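Local atomic coordinates of amidohydrolase (Staphylococcus aureus, PDB entry 3NUR), a protein that probably hydrolyses carbon-nitrogen bonds of a still unidentified amide substrate, as a metal-binding TIM-barrel enzyme of the amidohydrolase family. Residues Ser98-Cys111 / Phe132-Ala144. Sequence-based numbering, arbitrary orientation.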
ATOM      1  N   SER A  98      -3.816 -12.410  -3.671  1.00 14.73           N
ATOM      2  CA  SER A  98      -2.978 -11.922  -4.774  1.00 12.66           C
ATOM      3  C   SER A  98      -2.005 -13.014  -5.277  1.00 16.63           C
ATOM      4  O   SER A  98      -1.401 -13.706  -4.450  1.00 16.84           O
ATOM      5  CB  SER A  98      -2.176 -10.707  -4.323  1.00 14.66           C
ATOM      6  OG  SER A  98      -1.362 -10.202  -5.367  1.00 17.69           O
ATOM      7  N   PRO A  99      -1.814 -13.144  -6.609  1.00 13.24           N
ATOM      8  CA  PRO A  99      -0.838 -14.128  -7.126  1.00 13.10           C
ATOM      9  C   PRO A  99       0.618 -13.776  -6.799  1.00 16.97           C
ATOM     10  O   PRO A  99       1.501 -14.585  -7.069  1.00 15.69           O
ATOM     11  CB  PRO A  99      -1.089 -14.128  -8.637  1.00 14.06           C
ATOM     12  CG  PRO A  99      -1.669 -12.784  -8.934  1.00 18.43           C
ATOM     13  CD  PRO A  99      -2.457 -12.390  -7.706  1.00 14.12           C
ATOM     14  N   SER A 100       0.875 -12.587  -6.198  1.00 14.74           N
ATOM     15  CA  SER A 100       2.227 -12.195  -5.790  1.00 14.35           C
ATOM     16  C   SER A 100       2.786 -13.153  -4.714  1.00 16.90           C
ATOM     17  O   SER A 100       4.000 -13.242  -4.554  1.00 16.68           O
ATOM     18  CB  SER A 100       2.219 -10.776  -5.236  1.00 16.47           C
ATOM     19  OG  SER A 100       1.431 -10.712  -4.057  1.00 19.61           O
ATOM     20  N   ASN A 101       1.907 -13.849  -3.963  1.00 14.67           N
ATOM     21  CA  ASN A 101       2.374 -14.756  -2.904  1.00 15.99           C
ATOM     22  C   ASN A 101       2.745 -16.164  -3.410  1.00 18.90           C
ATOM     23  O   ASN A 101       3.278 -16.964  -2.648  1.00 18.60           O
ATOM     24  CB  ASN A 101       1.392 -14.786  -1.725  1.00 22.89           C
ATOM     25  CG  ASN A 101       1.462 -13.522  -0.908  1.00 55.13           C
ATOM     26  OD1 ASN A 101       2.427 -13.292  -0.169  1.00 51.56           O
ATOM     27  ND2 ASN A 101       0.526 -12.605  -1.136  1.00 48.29           N
ATOM     28  N   LEU A 102       2.486 -16.450  -4.700  1.00 14.01           N
ATOM     29  CA  LEU A 102       2.833 -17.727  -5.329  1.00 13.00           C
ATOM     30  C   LEU A 102       4.318 -17.739  -5.718  1.00 15.71           C
ATOM     31  O   LEU A 102       4.996 -16.729  -5.594  1.00 14.51           O
ATOM     32  CB  LEU A 102       1.970 -17.948  -6.581  1.00 13.76           C
ATOM     33  CG  LEU A 102       0.464 -18.113  -6.355  1.00 20.33           C
ATOM     34  CD1 LEU A 102      -0.238 -18.239  -7.661  1.00 21.20           C
ATOM     35  CD2 LEU A 102       0.149 -19.302  -5.452  1.00 23.76           C
ATOM     36  N   VAL A 103       4.821 -18.881  -6.221  1.00 14.06           N
ATOM     37  CA  VAL A 103       6.219 -18.978  -6.610  1.00 14.22           C
ATOM     38  C   VAL A 103       6.366 -19.323  -8.087  1.00 17.50           C
ATOM     39  O   VAL A 103       5.441 -19.860  -8.714  1.00 17.79           O
ATOM     40  CB  VAL A 103       7.036 -19.966  -5.700  1.00 20.01           C
ATOM     41  CG1 VAL A 103       6.963 -19.575  -4.218  1.00 19.51           C
ATOM     42  CG2 VAL A 103       6.604 -21.417  -5.909  1.00 20.19           C
ATOM     43  N   GLY A 104       7.556 -19.054  -8.595  1.00 13.61           N
ATOM     44  CA  GLY A 104       8.011 -19.398  -9.934  1.00 13.59           C
ATOM     45  C   GLY A 104       7.185 -18.922 -11.103  1.00 18.17           C
ATOM     46  O   GLY A 104       6.559 -17.862 -11.049  1.00 15.33           O
ATOM     47  N   GLN A 105       7.189 -19.736 -12.177  1.00 16.12           N
ATOM     48  CA  GLN A 105       6.479 -19.442 -13.417  1.00 15.76           C
ATOM     49  C   GLN A 105       4.977 -19.179 -13.209  1.00 17.38           C
ATOM     50  O   GLN A 105       4.432 -18.275 -13.864  1.00 16.37           O
ATOM     51  CB  GLN A 105       6.726 -20.569 -14.450  1.00 17.16           C
ATOM     52  CG  GLN A 105       6.360 -20.192 -15.902  1.00 34.22           C
ATOM     53  CD  GLN A 105       7.045 -18.943 -16.441  1.00 56.16           C
ATOM     54  OE1 GLN A 105       8.224 -18.661 -16.179  1.00 52.12           O
ATOM     55  NE2 GLN A 105       6.321 -18.177 -17.237  1.00 48.44           N
ATOM     56  N   LYS A 106       4.315 -19.962 -12.324  1.00 13.62           N
ATOM     57  CA  LYS A 106       2.888 -19.758 -12.045  1.00 14.09           C
ATOM     58  C   LYS A 106       2.643 -18.330 -11.507  1.00 17.77           C
ATOM     59  O   LYS A 106       1.703 -17.669 -11.964  1.00 17.29           O
ATOM     60  CB  LYS A 106       2.352 -20.795 -11.054  1.00 17.50           C
ATOM     61  CG  LYS A 106       0.938 -20.473 -10.573  1.00 38.85           C
ATOM     62  CD  LYS A 106      -0.111 -21.421 -11.110  1.00 48.63           C
ATOM     63  CE  LYS A 106      -0.508 -22.419 -10.055  1.00 59.88           C
ATOM     64  NZ  LYS A 106      -1.211 -21.781  -8.904  1.00 65.46           N
ATOM     65  N   ALA A 107       3.493 -17.855 -10.558  1.00 15.12           N
ATOM     66  CA  ALA A 107       3.387 -16.493  -9.995  1.00 14.37           C
ATOM     67  C   ALA A 107       3.563 -15.464 -11.117  1.00 16.35           C
ATOM     68  O   ALA A 107       2.761 -14.526 -11.228  1.00 14.43           O
ATOM     69  CB  ALA A 107       4.449 -16.272  -8.917  1.00 15.20           C
ATOM     70  N   ILE A 108       4.591 -15.666 -11.970  1.00 12.24           N
ATOM     71  CA  ILE A 108       4.867 -14.775 -13.102  1.00 12.09           C
ATOM     72  C   ILE A 108       3.658 -14.659 -14.047  1.00 16.20           C
ATOM     73  O   ILE A 108       3.209 -13.538 -14.322  1.00 13.36           O
ATOM     74  CB  ILE A 108       6.201 -15.140 -13.833  1.00 15.16           C
ATOM     75  CG1 ILE A 108       7.416 -15.035 -12.871  1.00 14.55           C
ATOM     76  CG2 ILE A 108       6.425 -14.274 -15.092  1.00 16.24           C
ATOM     77  CD1 ILE A 108       8.746 -15.791 -13.412  1.00 18.04           C
ATOM     78  N   GLU A 109       3.146 -15.809 -14.540  1.00 14.28           N
ATOM     79  CA  GLU A 109       2.029 -15.856 -15.489  1.00 14.56           C
ATOM     80  C   GLU A 109       0.745 -15.257 -14.915  1.00 16.69           C
ATOM     81  O   GLU A 109       0.083 -14.504 -15.613  1.00 16.79           O
ATOM     82  CB  GLU A 109       1.783 -17.279 -16.008  1.00 16.44           C
ATOM     83  CG  GLU A 109       2.873 -17.754 -16.957  1.00 31.29           C
ATOM     84  CD  GLU A 109       2.782 -19.192 -17.436  1.00 56.61           C
ATOM     85  OE1 GLU A 109       1.744 -19.853 -17.197  1.00 53.11           O
ATOM     86  OE2 GLU A 109       3.764 -19.661 -18.056  1.00 52.79           O
ATOM     87  N   LEU A 110       0.414 -15.569 -13.655  1.00 12.65           N
ATOM     88  CA  LEU A 110      -0.797 -15.046 -13.031  1.00 12.01           C
ATOM     89  C   LEU A 110      -0.718 -13.554 -12.744  1.00 14.88           C
ATOM     90  O   LEU A 110      -1.733 -12.876 -12.907  1.00 14.62           O
ATOM     91  CB  LEU A 110      -1.243 -15.869 -11.806  1.00 11.83           C
ATOM     92  CG  LEU A 110      -1.672 -17.333 -12.093  1.00 17.35           C
ATOM     93  CD1 LEU A 110      -2.000 -18.048 -10.831  1.00 18.24           C
ATOM     94  CD2 LEU A 110      -2.889 -17.402 -13.024  1.00 20.84           C
ATOM     95  N   CYS A 111       0.488 -13.018 -12.391  1.00 13.09           N
ATOM     96  CA  CYS A 111       0.633 -11.560 -12.187  1.00 12.58           C
ATOM     97  C   CYS A 111       0.465 -10.846 -13.540  1.00 15.38           C
ATOM     98  O   CYS A 111      -0.211  -9.811 -13.616  1.00 14.40           O
ATOM     99  CB  CYS A 111       1.973 -11.222 -11.544  1.00 12.23           C
ATOM    100  SG  CYS A 111       2.068 -11.644  -9.784  1.00 15.64           S
ATOM    101  N   PHE A 132      -1.980   0.112 -10.310  1.00  8.46           N
ATOM    102  CA  PHE A 132      -0.780  -0.238  -9.567  1.00  8.42           C
ATOM    103  C   PHE A 132      -0.469  -1.676  -9.960  1.00 12.15           C
ATOM    104  O   PHE A 132      -1.390  -2.510 -10.070  1.00 10.60           O
ATOM    105  CB  PHE A 132      -0.971  -0.091  -8.031  1.00  9.93           C
ATOM    106  CG  PHE A 132      -0.522   1.233  -7.417  1.00 12.47           C
ATOM    107  CD1 PHE A 132      -0.015   2.255  -8.212  1.00 15.10           C
ATOM    108  CD2 PHE A 132      -0.665   1.471  -6.054  1.00 16.48           C
ATOM    109  CE1 PHE A 132       0.403   3.475  -7.646  1.00 17.04           C
ATOM    110  CE2 PHE A 132      -0.265   2.696  -5.490  1.00 18.89           C
ATOM    111  CZ  PHE A 132       0.289   3.677  -6.288  1.00 16.95           C
ATOM    112  N   ALA A 133       0.809  -1.948 -10.217  1.00  8.52           N
ATOM    113  CA  ALA A 133       1.281  -3.284 -10.628  1.00  8.61           C
ATOM    114  C   ALA A 133       1.180  -4.331  -9.521  1.00 11.61           C
ATOM    115  O   ALA A 133       1.365  -4.015  -8.336  1.00 10.83           O
ATOM    116  CB  ALA A 133       2.728  -3.186 -11.069  1.00  9.89           C
ATOM    117  N   THR A 134       0.889  -5.578  -9.921  1.00  9.91           N
ATOM    118  CA  THR A 134       0.893  -6.778  -9.080  1.00 10.02           C
ATOM    119  C   THR A 134       2.140  -7.536  -9.549  1.00 13.14           C
ATOM    120  O   THR A 134       2.286  -7.803 -10.747  1.00 12.81           O
ATOM    121  CB  THR A 134      -0.416  -7.564  -9.166  1.00 13.39           C
ATOM    122  OG1 THR A 134      -1.478  -6.694  -8.763  1.00 12.36           O
ATOM    123  CG2 THR A 134      -0.412  -8.806  -8.265  1.00 11.14           C
ATOM    124  N   LEU A 135       3.082  -7.778  -8.626  1.00  8.80           N
ATOM    125  CA  LEU A 135       4.391  -8.335  -8.983  1.00  8.79           C
ATOM    126  C   LEU A 135       4.696  -9.692  -8.416  1.00 12.85           C
ATOM    127  O   LEU A 135       4.441  -9.909  -7.243  1.00 11.49           O
ATOM    128  CB  LEU A 135       5.514  -7.368  -8.561  1.00  8.99           C
ATOM    129  CG  LEU A 135       5.388  -5.908  -9.041  1.00 12.17           C
ATOM    130  CD1 LEU A 135       6.447  -5.055  -8.411  1.00 12.41           C
ATOM    131  CD2 LEU A 135       5.442  -5.827 -10.570  1.00 13.20           C
ATOM    132  N   PRO A 136       5.375 -10.572  -9.184  1.00 10.86           N
ATOM    133  CA  PRO A 136       5.767 -11.876  -8.625  1.00 10.08           C
ATOM    134  C   PRO A 136       7.042 -11.725  -7.778  1.00 12.80           C
ATOM    135  O   PRO A 136       8.133 -12.088  -8.203  1.00 12.64           O
ATOM    136  CB  PRO A 136       5.971 -12.731  -9.882  1.00 11.67           C
ATOM    137  CG  PRO A 136       6.462 -11.747 -10.927  1.00 15.40           C
ATOM    138  CD  PRO A 136       5.781 -10.436 -10.610  1.00 12.15           C
ATOM    139  N   ILE A 137       6.909 -11.156  -6.569  1.00 11.61           N
ATOM    140  CA  ILE A 137       8.051 -10.849  -5.681  1.00 10.70           C
ATOM    141  C   ILE A 137       9.017 -12.009  -5.397  1.00 14.48           C
ATOM    142  O   ILE A 137      10.211 -11.775  -5.175  1.00 13.36           O
ATOM    143  CB  ILE A 137       7.627 -10.105  -4.393  1.00 13.69           C
ATOM    144  CG1 ILE A 137       6.737 -11.001  -3.493  1.00 13.75           C
ATOM    145  CG2 ILE A 137       6.975  -8.728  -4.748  1.00 13.13           C
ATOM    146  CD1 ILE A 137       6.378 -10.442  -2.117  1.00 18.92           C
ATOM    147  N   ASN A 138       8.489 -13.245  -5.408  1.00 10.91           N
ATOM    148  CA  ASN A 138       9.281 -14.447  -5.178  1.00 10.60           C
ATOM    149  C   ASN A 138      10.226 -14.763  -6.336  1.00 16.56           C
ATOM    150  O   ASN A 138      11.111 -15.601  -6.187  1.00 16.90           O
ATOM    151  CB  ASN A 138       8.410 -15.618  -4.763  1.00 12.45           C
ATOM    152  CG  ASN A 138       7.810 -15.407  -3.387  1.00 20.31           C
ATOM    153  OD1 ASN A 138       6.575 -15.422  -3.190  1.00 17.64           O
ATOM    154  ND2 ASN A 138       8.678 -15.098  -2.431  1.00 13.42           N
ATOM    155  N   GLU A 139      10.092 -14.021  -7.464  1.00 12.87           N
ATOM    156  CA  GLU A 139      10.966 -14.093  -8.645  1.00 12.00           C
ATOM    157  C   GLU A 139      11.463 -12.643  -8.901  1.00 15.24           C
ATOM    158  O   GLU A 139      10.950 -11.981  -9.807  1.00 13.64           O
ATOM    159  CB  GLU A 139      10.152 -14.635  -9.817  1.00 12.62           C
ATOM    160  CG  GLU A 139       9.779 -16.096  -9.669  1.00 14.42           C
ATOM    161  CD  GLU A 139      10.971 -17.016  -9.843  1.00 17.44           C
ATOM    162  OE1 GLU A 139      11.954 -16.607 -10.503  1.00 16.37           O
ATOM    163  OE2 GLU A 139      10.928 -18.138  -9.298  1.00 14.49           O
ATOM    164  N   PRO A 140      12.411 -12.099  -8.081  1.00 12.82           N
ATOM    165  CA  PRO A 140      12.718 -10.654  -8.167  1.00 12.92           C
ATOM    166  C   PRO A 140      13.131 -10.058  -9.498  1.00 16.97           C
ATOM    167  O   PRO A 140      12.694  -8.952  -9.816  1.00 14.96           O
ATOM    168  CB  PRO A 140      13.767 -10.430  -7.071  1.00 14.72           C
ATOM    169  CG  PRO A 140      14.281 -11.798  -6.733  1.00 18.12           C
ATOM    170  CD  PRO A 140      13.100 -12.705  -6.920  1.00 13.77           C
ATOM    171  N   GLU A 141      13.943 -10.782 -10.287  1.00 15.27           N
ATOM    172  CA  GLU A 141      14.350 -10.239 -11.583  1.00 15.89           C
ATOM    173  C   GLU A 141      13.154 -10.224 -12.540  1.00 18.14           C
ATOM    174  O   GLU A 141      12.966  -9.223 -13.244  1.00 16.78           O
ATOM    175  CB  GLU A 141      15.604 -10.941 -12.144  1.00 18.12           C
ATOM    176  CG  GLU A 141      16.767 -10.871 -11.165  1.00 34.46           C
ATOM    177  CD  GLU A 141      18.099 -10.421 -11.723  1.00 73.07           C
ATOM    178  OE1 GLU A 141      18.900 -11.297 -12.121  1.00 78.06           O
ATOM    179  OE2 GLU A 141      18.368  -9.197 -11.705  1.00 72.91           O
ATOM    180  N   ALA A 142      12.285 -11.266 -12.472  1.00 14.74           N
ATOM    181  CA  ALA A 142      11.071 -11.319 -13.282  1.00 14.74           C
ATOM    182  C   ALA A 142      10.100 -10.226 -12.810  1.00 15.88           C
ATOM    183  O   ALA A 142       9.435  -9.607 -13.639  1.00 14.37           O
ATOM    184  CB  ALA A 142      10.420 -12.684 -13.185  1.00 15.80           C
ATOM    185  N   ALA A 143      10.054  -9.966 -11.487  1.00 11.85           N
ATOM    186  CA  ALA A 143       9.196  -8.920 -10.909  1.00 11.44           C
ATOM    187  C   ALA A 143       9.624  -7.538 -11.396  1.00 14.28           C
ATOM    188  O   ALA A 143       8.770  -6.718 -11.732  1.00 12.37           O
ATOM    189  CB  ALA A 143       9.239  -8.971  -9.385  1.00 12.01           C
ATOM    190  N   ALA A 144      10.941  -7.279 -11.464  1.00 11.89           N
ATOM    191  CA  ALA A 144      11.455  -5.994 -11.952  1.00 12.16           C
ATOM    192  C   ALA A 144      11.113  -5.782 -13.440  1.00 14.39           C
ATOM    193  O   ALA A 144      10.778  -4.671 -13.831  1.00 13.15           O
ATOM    194  CB  ALA A 144      12.964  -5.897 -11.723  1.00 12.86           C
TER
HETATM  195  O   HOH W   1       5.816 -14.179  -6.331  1.00 14.60           O
HETATM  196  O   HOH W   2       9.987 -18.266  -6.892  1.00 19.74           O
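Glu-139 OE2 and the backbone of Gly-104 are joined through a water. This water donates to OE2 at 2.6 Å and to the carbonyl O of Asn-138, and it accepts from Gly-104 N. The carboxylate also lies against the glycine itself, with OE2 3.2 Å from Gly-104 CA. Glu-139 reaches it because its side chain is bent at chi2 (-72°). A second water lies between the segments. It accepts from Asn-138 N at 3.0 Å and lies close to the carbonyl oxygens of Ser-100 and Leu-102. Two waters thus link the segments.

Pro-136 is the apolar centre. Its CB rests on the backbone between Ala-107 and Ile-108, its CG meets Ile-108 CG1 at 3.9 Å, and its CD faces Cys-111. Ile-108 places CG1 beside its backbone N (chi1 -60°). Its CD1 extends to Ala-142 CB at 3.5 Å and also touches Glu-139 CG; the side chains of Ile-108 and Glu-139 cross at about a right angle. Cys-111 SG lies over the Leu-135 to Pro-136 peptide, 3.5 Å from Pro-136 N. Farther along, Thr-134 CG2 touches both Cys-111 SG and Ser-98 OG. Ser-98 OG shares a hydrogen bond with Ser-100 OG. Thr-134 O is bonded to Asn-115 ND2, later in helix 104-124.

Pro-136 centres an inverse gamma turn, and residues 136-139 form a type I turn. Glu-139, the last residue of that turn, is the N-cap of helix 140-152. The contact thus joins the loop after strand 87-94 and the start of helix 104-124 to the loop after strand 129-131 and the next helix. Such packing of successive beta-alpha units is characteristic of the TIM barrel.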